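Local coordinates for protein-glutamate methylesterase/protein-glutamine glutaminase (Thermotoga maritima, PDB 3SFT) that probably removes methyl ester groups from specific glutamates of chemoreceptors and deamidates specific receptor glutamines during chemotaxis, this chain being its C-terminal catalytic domain, at residues K147-T160 and Y175-L189. Numbering follows the deposited sequence.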
ATOM      1  N   LYS A 147      11.145   7.625  -2.959  1.00 15.80           N
ATOM      2  CA  LYS A 147      12.561   7.868  -2.725  1.00 16.88           C
ATOM      3  C   LYS A 147      12.939   9.317  -3.022  1.00 17.12           C
ATOM      4  O   LYS A 147      13.742   9.907  -2.304  1.00 15.89           O
ATOM      5  CB  LYS A 147      13.435   6.906  -3.542  1.00 14.13           C
ATOM      6  CG  LYS A 147      13.301   5.432  -3.153  1.00 15.22           C
ATOM      7  CD  LYS A 147      13.436   5.202  -1.643  1.00 13.19           C
ATOM      8  CE  LYS A 147      14.727   5.788  -1.094  1.00 15.12           C
ATOM      9  NZ  LYS A 147      14.838   5.526   0.366  1.00 13.90           N
ATOM     10  N   PHE A 148      12.349   9.886  -4.071  1.00 19.22           N
ATOM     11  CA  PHE A 148      12.608  11.278  -4.453  1.00 22.28           C
ATOM     12  C   PHE A 148      12.297  12.219  -3.277  1.00 23.65           C
ATOM     13  O   PHE A 148      12.962  13.241  -3.102  1.00 23.64           O
ATOM     14  CB  PHE A 148      11.766  11.662  -5.680  1.00 22.86           C
ATOM     15  CG  PHE A 148      12.005  13.067  -6.175  1.00 27.36           C
ATOM     16  CD1 PHE A 148      13.076  13.350  -7.019  1.00 28.74           C
ATOM     17  CD2 PHE A 148      11.160  14.112  -5.792  1.00 27.89           C
ATOM     18  CE1 PHE A 148      13.307  14.653  -7.477  1.00 30.83           C
ATOM     19  CE2 PHE A 148      11.379  15.416  -6.241  1.00 27.88           C
ATOM     20  CZ  PHE A 148      12.456  15.689  -7.086  1.00 29.20           C
ATOM     21  N   TYR A 149      11.310  11.849  -2.462  1.00 23.20           N
ATOM     22  CA  TYR A 149      10.917  12.652  -1.308  1.00 24.83           C
ATOM     23  C   TYR A 149      11.536  12.192   0.017  1.00 24.58           C
ATOM     24  O   TYR A 149      11.107  12.618   1.090  1.00 25.07           O
ATOM     25  CB  TYR A 149       9.394  12.712  -1.192  1.00 26.85           C
ATOM     26  CG  TYR A 149       8.757  13.645  -2.194  1.00 30.93           C
ATOM     27  CD1 TYR A 149       9.004  15.018  -2.146  1.00 33.01           C
ATOM     28  CD2 TYR A 149       7.922  13.162  -3.200  1.00 31.52           C
ATOM     29  CE1 TYR A 149       8.438  15.885  -3.070  1.00 33.59           C
ATOM     30  CE2 TYR A 149       7.349  14.022  -4.134  1.00 33.66           C
ATOM     31  CZ  TYR A 149       7.613  15.384  -4.060  1.00 35.21           C
ATOM     32  OH  TYR A 149       7.052  16.244  -4.977  1.00 38.02           O
ATOM     33  N   GLY A 150      12.536  11.318  -0.057  1.00 20.63           N
ATOM     34  CA  GLY A 150      13.192  10.852   1.153  1.00 18.85           C
ATOM     35  C   GLY A 150      12.466   9.781   1.941  1.00 17.55           C
ATOM     36  O   GLY A 150      12.833   9.493   3.080  1.00 16.28           O
ATOM     37  N   GLY A 151      11.433   9.193   1.343  1.00 16.80           N
ATOM     38  CA  GLY A 151      10.692   8.137   2.012  1.00 16.02           C
ATOM     39  C   GLY A 151      11.458   6.823   2.042  1.00 17.01           C
ATOM     40  O   GLY A 151      12.608   6.750   1.596  1.00 15.44           O
ATOM     41  N   THR A 152      10.796   5.774   2.522  1.00 16.28           N
ATOM     42  CA  THR A 152      11.396   4.452   2.649  1.00 16.77           C
ATOM     43  C   THR A 152      10.618   3.412   1.836  1.00 15.86           C
ATOM     44  O   THR A 152       9.388   3.421   1.813  1.00 15.44           O
ATOM     45  CB  THR A 152      11.433   4.032   4.141  1.00 18.61           C
ATOM     46  OG1 THR A 152      12.271   4.941   4.872  1.00 21.01           O
ATOM     47  CG2 THR A 152      11.966   2.612   4.298  1.00 19.36           C
ATOM     48  N   VAL A 153      11.341   2.491   1.210  1.00 15.68           N
ATOM     49  CA  VAL A 153      10.714   1.466   0.382  1.00 16.99           C
ATOM     50  C   VAL A 153      11.074   0.032   0.772  1.00 16.71           C
ATOM     51  O   VAL A 153      12.238  -0.296   1.005  1.00 18.18           O
ATOM     52  CB  VAL A 153      11.058   1.685  -1.108  1.00 15.95           C
ATOM     53  CG1 VAL A 153      10.494   0.561  -1.965  1.00 15.76           C
ATOM     54  CG2 VAL A 153      10.536   3.034  -1.572  1.00 15.44           C
ATOM     55  N   ILE A 154      10.053  -0.815   0.840  1.00 16.74           N
ATOM     56  CA  ILE A 154      10.227  -2.219   1.169  1.00 15.92           C
ATOM     57  C   ILE A 154       9.683  -3.073   0.026  1.00 16.85           C
ATOM     58  O   ILE A 154       8.559  -2.874  -0.430  1.00 18.00           O
ATOM     59  CB  ILE A 154       9.476  -2.596   2.465  1.00 13.76           C
ATOM     60  CG1 ILE A 154      10.044  -1.824   3.655  1.00 13.05           C
ATOM     61  CG2 ILE A 154       9.589  -4.087   2.719  1.00 14.14           C
ATOM     62  CD1 ILE A 154       9.198  -1.940   4.921  1.00 13.24           C
ATOM     63  N   ALA A 155      10.505  -3.994  -0.462  1.00 16.96           N
ATOM     64  CA  ALA A 155      10.098  -4.896  -1.535  1.00 16.85           C
ATOM     65  C   ALA A 155      10.021  -6.303  -0.965  1.00 16.60           C
ATOM     66  O   ALA A 155      10.861  -6.691  -0.152  1.00 15.88           O
ATOM     67  CB  ALA A 155      11.092  -4.850  -2.675  1.00 16.08           C
ATOM     68  N   GLU A 156       8.999  -7.052  -1.367  1.00 16.29           N
ATOM     69  CA  GLU A 156       8.835  -8.414  -0.886  1.00 16.89           C
ATOM     70  C   GLU A 156       9.857  -9.350  -1.528  1.00 17.52           C
ATOM     71  O   GLU A 156      10.065  -9.330  -2.745  1.00 15.72           O
ATOM     72  CB  GLU A 156       7.412  -8.924  -1.138  1.00 16.58           C
ATOM     73  CG  GLU A 156       7.154 -10.328  -0.551  1.00 17.41           C
ATOM     74  CD  GLU A 156       5.719 -10.819  -0.731  1.00 18.43           C
ATOM     75  OE1 GLU A 156       4.907 -10.120  -1.361  1.00 17.45           O
ATOM     76  OE2 GLU A 156       5.398 -11.921  -0.238  1.00 19.97           O
ATOM     77  N   ASP A 157      10.526 -10.131  -0.685  1.00 17.55           N
ATOM     78  CA  ASP A 157      11.527 -11.095  -1.117  1.00 20.17           C
ATOM     79  C   ASP A 157      10.858 -12.213  -1.922  1.00 20.54           C
ATOM     80  O   ASP A 157       9.716 -12.595  -1.646  1.00 19.08           O
ATOM     81  CB  ASP A 157      12.238 -11.678   0.116  1.00 23.74           C
ATOM     82  CG  ASP A 157      13.398 -12.587  -0.243  1.00 24.69           C
ATOM     83  OD1 ASP A 157      14.558 -12.130  -0.181  1.00 28.13           O
ATOM     84  OD2 ASP A 157      13.155 -13.760  -0.581  1.00 26.85           O
ATOM     85  N   LYS A 158      11.583 -12.740  -2.902  1.00 21.75           N
ATOM     86  CA  LYS A 158      11.095 -13.813  -3.771  1.00 24.65           C
ATOM     87  C   LYS A 158      10.567 -15.031  -3.007  1.00 24.22           C
ATOM     88  O   LYS A 158       9.679 -15.737  -3.485  1.00 25.11           O
ATOM     89  CB  LYS A 158      12.212 -14.257  -4.727  1.00 28.42           C
ATOM     90  CG  LYS A 158      11.753 -15.223  -5.811  1.00 35.20           C
ATOM     91  CD  LYS A 158      12.906 -15.675  -6.696  1.00 38.03           C
ATOM     92  CE  LYS A 158      12.421 -16.598  -7.807  1.00 39.68           C
ATOM     93  NZ  LYS A 158      11.541 -15.897  -8.783  1.00 42.85           N
ATOM     94  N   GLU A 159      11.112 -15.270  -1.819  1.00 23.42           N
ATOM     95  CA  GLU A 159      10.708 -16.405  -0.990  1.00 22.36           C
ATOM     96  C   GLU A 159       9.198 -16.546  -0.799  1.00 21.67           C
ATOM     97  O   GLU A 159       8.630 -17.618  -1.031  1.00 21.64           O
ATOM     98  CB  GLU A 159      11.377 -16.310   0.385  1.00 23.48           C
ATOM     99  CG  GLU A 159      11.005 -17.437   1.347  1.00 26.46           C
ATOM    100  CD  GLU A 159      11.539 -17.221   2.755  1.00 29.62           C
ATOM    101  OE1 GLU A 159      12.598 -16.576   2.919  1.00 30.62           O
ATOM    102  OE2 GLU A 159      10.892 -17.705   3.705  1.00 31.86           O
ATOM    103  N   THR A 160       8.550 -15.460  -0.390  1.00 19.38           N
ATOM    104  CA  THR A 160       7.118 -15.485  -0.131  1.00 18.30           C
ATOM    105  C   THR A 160       6.206 -15.033  -1.275  1.00 17.93           C
ATOM    106  O   THR A 160       4.986 -15.041  -1.129  1.00 16.99           O
ATOM    107  CB  THR A 160       6.790 -14.694   1.150  1.00 17.70           C
ATOM    108  OG1 THR A 160       7.335 -13.373   1.054  1.00 15.41           O
ATOM    109  CG2 THR A 160       7.393 -15.390   2.367  1.00 18.68           C
ATOM    110  N   TYR A 175      15.472   1.064  -5.968  1.00 20.57           N
ATOM    111  CA  TYR A 175      14.570   1.786  -5.067  1.00 21.11           C
ATOM    112  C   TYR A 175      14.259   1.107  -3.740  1.00 21.15           C
ATOM    113  O   TYR A 175      13.686   1.736  -2.846  1.00 20.81           O
ATOM    114  CB  TYR A 175      13.250   2.114  -5.771  1.00 20.38           C
ATOM    115  CG  TYR A 175      13.391   2.999  -6.990  1.00 20.33           C
ATOM    116  CD1 TYR A 175      14.400   3.965  -7.068  1.00 19.61           C
ATOM    117  CD2 TYR A 175      12.517   2.869  -8.067  1.00 19.39           C
ATOM    118  CE1 TYR A 175      14.532   4.777  -8.188  1.00 18.63           C
ATOM    119  CE2 TYR A 175      12.641   3.676  -9.192  1.00 21.27           C
ATOM    120  CZ  TYR A 175      13.651   4.628  -9.244  1.00 21.16           C
ATOM    121  OH  TYR A 175      13.766   5.433 -10.348  1.00 23.06           O
ATOM    122  N   ALA A 176      14.627  -0.165  -3.606  1.00 19.25           N
ATOM    123  CA  ALA A 176      14.348  -0.895  -2.374  1.00 19.88           C
ATOM    124  C   ALA A 176      15.377  -0.680  -1.267  1.00 19.42           C
ATOM    125  O   ALA A 176      16.574  -0.847  -1.476  1.00 19.98           O
ATOM    126  CB  ALA A 176      14.190  -2.393  -2.665  1.00 17.18           C
ATOM    127  N   ASP A 177      14.899  -0.278  -0.095  1.00 18.97           N
ATOM    128  CA  ASP A 177      15.771  -0.082   1.056  1.00 21.07           C
ATOM    129  C   ASP A 177      15.840  -1.409   1.803  1.00 20.35           C
ATOM    130  O   ASP A 177      16.825  -1.701   2.470  1.00 21.56           O
ATOM    131  CB  ASP A 177      15.225   1.005   1.989  1.00 20.12           C
ATOM    132  CG  ASP A 177      15.186   2.367   1.335  1.00 20.27           C
ATOM    133  OD1 ASP A 177      16.252   2.865   0.920  1.00 22.14           O
ATOM    134  OD2 ASP A 177      14.085   2.941   1.233  1.00 20.71           O
ATOM    135  N   TYR A 178      14.776  -2.199   1.676  1.00 20.41           N
ATOM    136  CA  TYR A 178      14.677  -3.507   2.316  1.00 21.06           C
ATOM    137  C   TYR A 178      14.017  -4.514   1.378  1.00 22.09           C
ATOM    138  O   TYR A 178      13.094  -4.179   0.631  1.00 22.25           O
ATOM    139  CB  TYR A 178      13.833  -3.426   3.596  1.00 21.61           C
ATOM    140  CG  TYR A 178      14.340  -2.448   4.625  1.00 25.06           C
ATOM    141  CD1 TYR A 178      15.381  -2.790   5.492  1.00 25.50           C
ATOM    142  CD2 TYR A 178      13.788  -1.173   4.730  1.00 25.66           C
ATOM    143  CE1 TYR A 178      15.861  -1.883   6.436  1.00 25.98           C
ATOM    144  CE2 TYR A 178      14.260  -0.260   5.668  1.00 27.33           C
ATOM    145  CZ  TYR A 178      15.295  -0.620   6.515  1.00 27.30           C
ATOM    146  OH  TYR A 178      15.771   0.294   7.427  1.00 29.61           O
ATOM    147  N   VAL A 179      14.528  -5.739   1.397  1.00 22.48           N
ATOM    148  CA  VAL A 179      13.976  -6.831   0.603  1.00 21.67           C
ATOM    149  C   VAL A 179      13.689  -7.868   1.679  1.00 21.12           C
ATOM    150  O   VAL A 179      14.611  -8.456   2.242  1.00 22.24           O
ATOM    151  CB  VAL A 179      14.998  -7.372  -0.419  1.00 21.08           C
ATOM    152  CG1 VAL A 179      14.378  -8.512  -1.222  1.00 18.60           C
ATOM    153  CG2 VAL A 179      15.435  -6.247  -1.360  1.00 18.99           C
ATOM    154  N   LEU A 180      12.413  -8.056   1.996  1.00 21.32           N
ATOM    155  CA  LEU A 180      12.033  -8.968   3.069  1.00 21.34           C
ATOM    156  C   LEU A 180      10.891  -9.918   2.760  1.00 20.77           C
ATOM    157  O   LEU A 180       9.953  -9.568   2.045  1.00 20.69           O
ATOM    158  CB  LEU A 180      11.615  -8.147   4.295  1.00 21.54           C
ATOM    159  CG  LEU A 180      12.580  -7.121   4.893  1.00 21.31           C
ATOM    160  CD1 LEU A 180      11.794  -6.135   5.731  1.00 22.73           C
ATOM    161  CD2 LEU A 180      13.640  -7.817   5.729  1.00 21.82           C
ATOM    162  N   PRO A 181      10.964 -11.152   3.287  1.00 20.17           N
ATOM    163  CA  PRO A 181       9.872 -12.094   3.033  1.00 18.71           C
ATOM    164  C   PRO A 181       8.674 -11.494   3.775  1.00 18.58           C
ATOM    165  O   PRO A 181       8.854 -10.769   4.754  1.00 19.52           O
ATOM    166  CB  PRO A 181      10.381 -13.388   3.668  1.00 16.53           C
ATOM    167  CG  PRO A 181      11.328 -12.920   4.730  1.00 19.22           C
ATOM    168  CD  PRO A 181      12.055 -11.795   4.037  1.00 18.71           C
ATOM    169  N   ALA A 182       7.470 -11.741   3.277  1.00 19.61           N
ATOM    170  CA  ALA A 182       6.255 -11.174   3.863  1.00 19.57           C
ATOM    171  C   ALA A 182       6.159 -11.199   5.384  1.00 19.67           C
ATOM    172  O   ALA A 182       5.808 -10.190   5.994  1.00 21.27           O
ATOM    173  CB  ALA A 182       5.022 -11.820   3.246  1.00 18.55           C
ATOM    174  N   TYR A 183       6.487 -12.336   5.993  1.00 20.44           N
ATOM    175  CA  TYR A 183       6.417 -12.478   7.448  1.00 20.15           C
ATOM    176  C   TYR A 183       7.351 -11.564   8.252  1.00 20.80           C
ATOM    177  O   TYR A 183       7.099 -11.306   9.432  1.00 21.21           O
ATOM    178  CB  TYR A 183       6.593 -13.948   7.864  1.00 20.55           C
ATOM    179  CG  TYR A 183       7.868 -14.616   7.379  1.00 18.47           C
ATOM    180  CD1 TYR A 183       9.060 -14.499   8.099  1.00 17.62           C
ATOM    181  CD2 TYR A 183       7.876 -15.378   6.212  1.00 17.60           C
ATOM    182  CE1 TYR A 183      10.227 -15.125   7.669  1.00 16.56           C
ATOM    183  CE2 TYR A 183       9.034 -16.006   5.772  1.00 16.61           C
ATOM    184  CZ  TYR A 183      10.207 -15.875   6.508  1.00 17.13           C
ATOM    185  OH  TYR A 183      11.359 -16.492   6.081  1.00 18.84           O
ATOM    186  N   LYS A 184       8.433 -11.089   7.636  1.00 20.05           N
ATOM    187  CA  LYS A 184       9.350 -10.186   8.333  1.00 20.46           C
ATOM    188  C   LYS A 184       8.989  -8.715   8.123  1.00 20.68           C
ATOM    189  O   LYS A 184       9.544  -7.833   8.778  1.00 20.68           O
ATOM    190  CB  LYS A 184      10.802 -10.431   7.915  1.00 21.52           C
ATOM    191  CG  LYS A 184      11.477 -11.580   8.661  1.00 23.57           C
ATOM    192  CD  LYS A 184      12.958 -11.661   8.328  1.00 25.11           C
ATOM    193  CE  LYS A 184      13.669 -12.749   9.132  1.00 26.40           C
ATOM    194  NZ  LYS A 184      13.697 -12.452  10.596  1.00 25.09           N
ATOM    195  N   ILE A 185       8.068  -8.462   7.199  1.00 19.34           N
ATOM    196  CA  ILE A 185       7.626  -7.104   6.891  1.00 18.38           C
ATOM    197  C   ILE A 185       6.911  -6.407   8.062  1.00 18.09           C
ATOM    198  O   ILE A 185       7.194  -5.247   8.343  1.00 18.98           O
ATOM    199  CB  ILE A 185       6.768  -7.073   5.589  1.00 15.21           C
ATOM    200  CG1 ILE A 185       7.635  -7.490   4.394  1.00 14.38           C
ATOM    201  CG2 ILE A 185       6.169  -5.685   5.356  1.00 13.62           C
ATOM    202  CD1 ILE A 185       6.977  -7.295   3.031  1.00 12.28           C
ATOM    203  N   PRO A 186       5.987  -7.101   8.761  1.00 20.00           N
ATOM    204  CA  PRO A 186       5.279  -6.487   9.896  1.00 20.11           C
ATOM    205  C   PRO A 186       6.257  -6.005  10.961  1.00 21.46           C
ATOM    206  O   PRO A 186       6.088  -4.931  11.540  1.00 21.02           O
ATOM    207  CB  PRO A 186       4.460  -7.651  10.453  1.00 20.55           C
ATOM    208  CG  PRO A 186       4.202  -8.480   9.282  1.00 20.20           C
ATOM    209  CD  PRO A 186       5.504  -8.476   8.542  1.00 18.42           C
ATOM    210  N   GLU A 187       7.276  -6.820  11.213  1.00 22.43           N
ATOM    211  CA  GLU A 187       8.295  -6.519  12.217  1.00 24.89           C
ATOM    212  C   GLU A 187       9.084  -5.284  11.826  1.00 24.76           C
ATOM    213  O   GLU A 187       9.368  -4.434  12.667  1.00 25.84           O
ATOM    214  CB  GLU A 187       9.227  -7.726  12.403  1.00 26.32           C
ATOM    215  CG  GLU A 187       8.461  -9.030  12.679  1.00 31.16           C
ATOM    216  CD  GLU A 187       9.326 -10.285  12.664  1.00 33.28           C
ATOM    217  OE1 GLU A 187       8.838 -11.328  13.147  1.00 35.49           O
ATOM    218  OE2 GLU A 187      10.471 -10.244  12.160  1.00 36.55           O
ATOM    219  N   LYS A 188       9.412  -5.176  10.541  1.00 23.34           N
ATOM    220  CA  LYS A 188      10.158  -4.028  10.046  1.00 22.11           C
ATOM    221  C   LYS A 188       9.300  -2.768  10.147  1.00 22.51           C
ATOM    222  O   LYS A 188       9.793  -1.712  10.545  1.00 22.37           O
ATOM    223  CB  LYS A 188      10.613  -4.267   8.604  1.00 20.01           C
ATOM    224  CG  LYS A 188      11.397  -3.119   7.983  1.00 21.90           C
ATOM    225  CD  LYS A 188      12.604  -2.709   8.821  1.00 24.64           C
ATOM    226  CE  LYS A 188      13.649  -3.808   8.903  1.00 25.90           C
ATOM    227  NZ  LYS A 188      14.856  -3.343   9.641  1.00 29.35           N
ATOM    228  N   LEU A 189       8.014  -2.888   9.812  1.00 22.16           N
ATOM    229  CA  LEU A 189       7.095  -1.751   9.876  1.00 22.80           C
ATOM    230  C   LEU A 189       6.983  -1.231  11.306  1.00 24.78           C
ATOM    231  O   LEU A 189       7.030  -0.022  11.538  1.00 25.37           O
ATOM    232  CB  LEU A 189       5.704  -2.126   9.340  1.00 18.13           C
ATOM    233  CG  LEU A 189       5.595  -2.368   7.829  1.00 17.20           C
ATOM    234  CD1 LEU A 189       4.158  -2.729   7.446  1.00 12.36           C
ATOM    235  CD2 LEU A 189       6.065  -1.126   7.074  1.00 14.75           C
TER
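Bends at chi2 and chi3 (-50° and -54°) fold the Lys147 chain back so that its ammonium meets the carboxylate of Asp177. Lys147 NZ forms a salt bridge with Asp177 OD2 at 2.8 Å, on the syn lone pair of that oxygen, and also donates to Gly151 O. The anti lone pair of Asp177 OD2 takes the backbone N of Val153 at 2.8 Å, so two donors grip one oxygen. With an alanine at Lys147 the Asp177 carboxylate would probably lose its charge mate, and Gly151 O this donor. Beyond Asp177 the backbones pair in parallel: Ala155 N donates to Tyr178 O at 2.8 Å, almost straight (178°), and Leu180 N to Ala155 O. Ile154 CG1 approaches Tyr178 CD2 at 3.9 Å, while Ile154 CD1 reaches Leu189 CD2 at 3.9 Å. At the far end, Thr160 OG1 accepts from Ala182 N at 2.8 Å and donates to Glu156 OE2, which Ser21 also binds; Tyr183 OH donates to Glu159 OE2 at 2.7 Å. The contact closes a beta-alpha-beta unit: edge strand 178-180 flanks strand 152-156, helix 166-172 packs on Ala155 and Val179, and helix 185-192 lies against the face carrying Ile154.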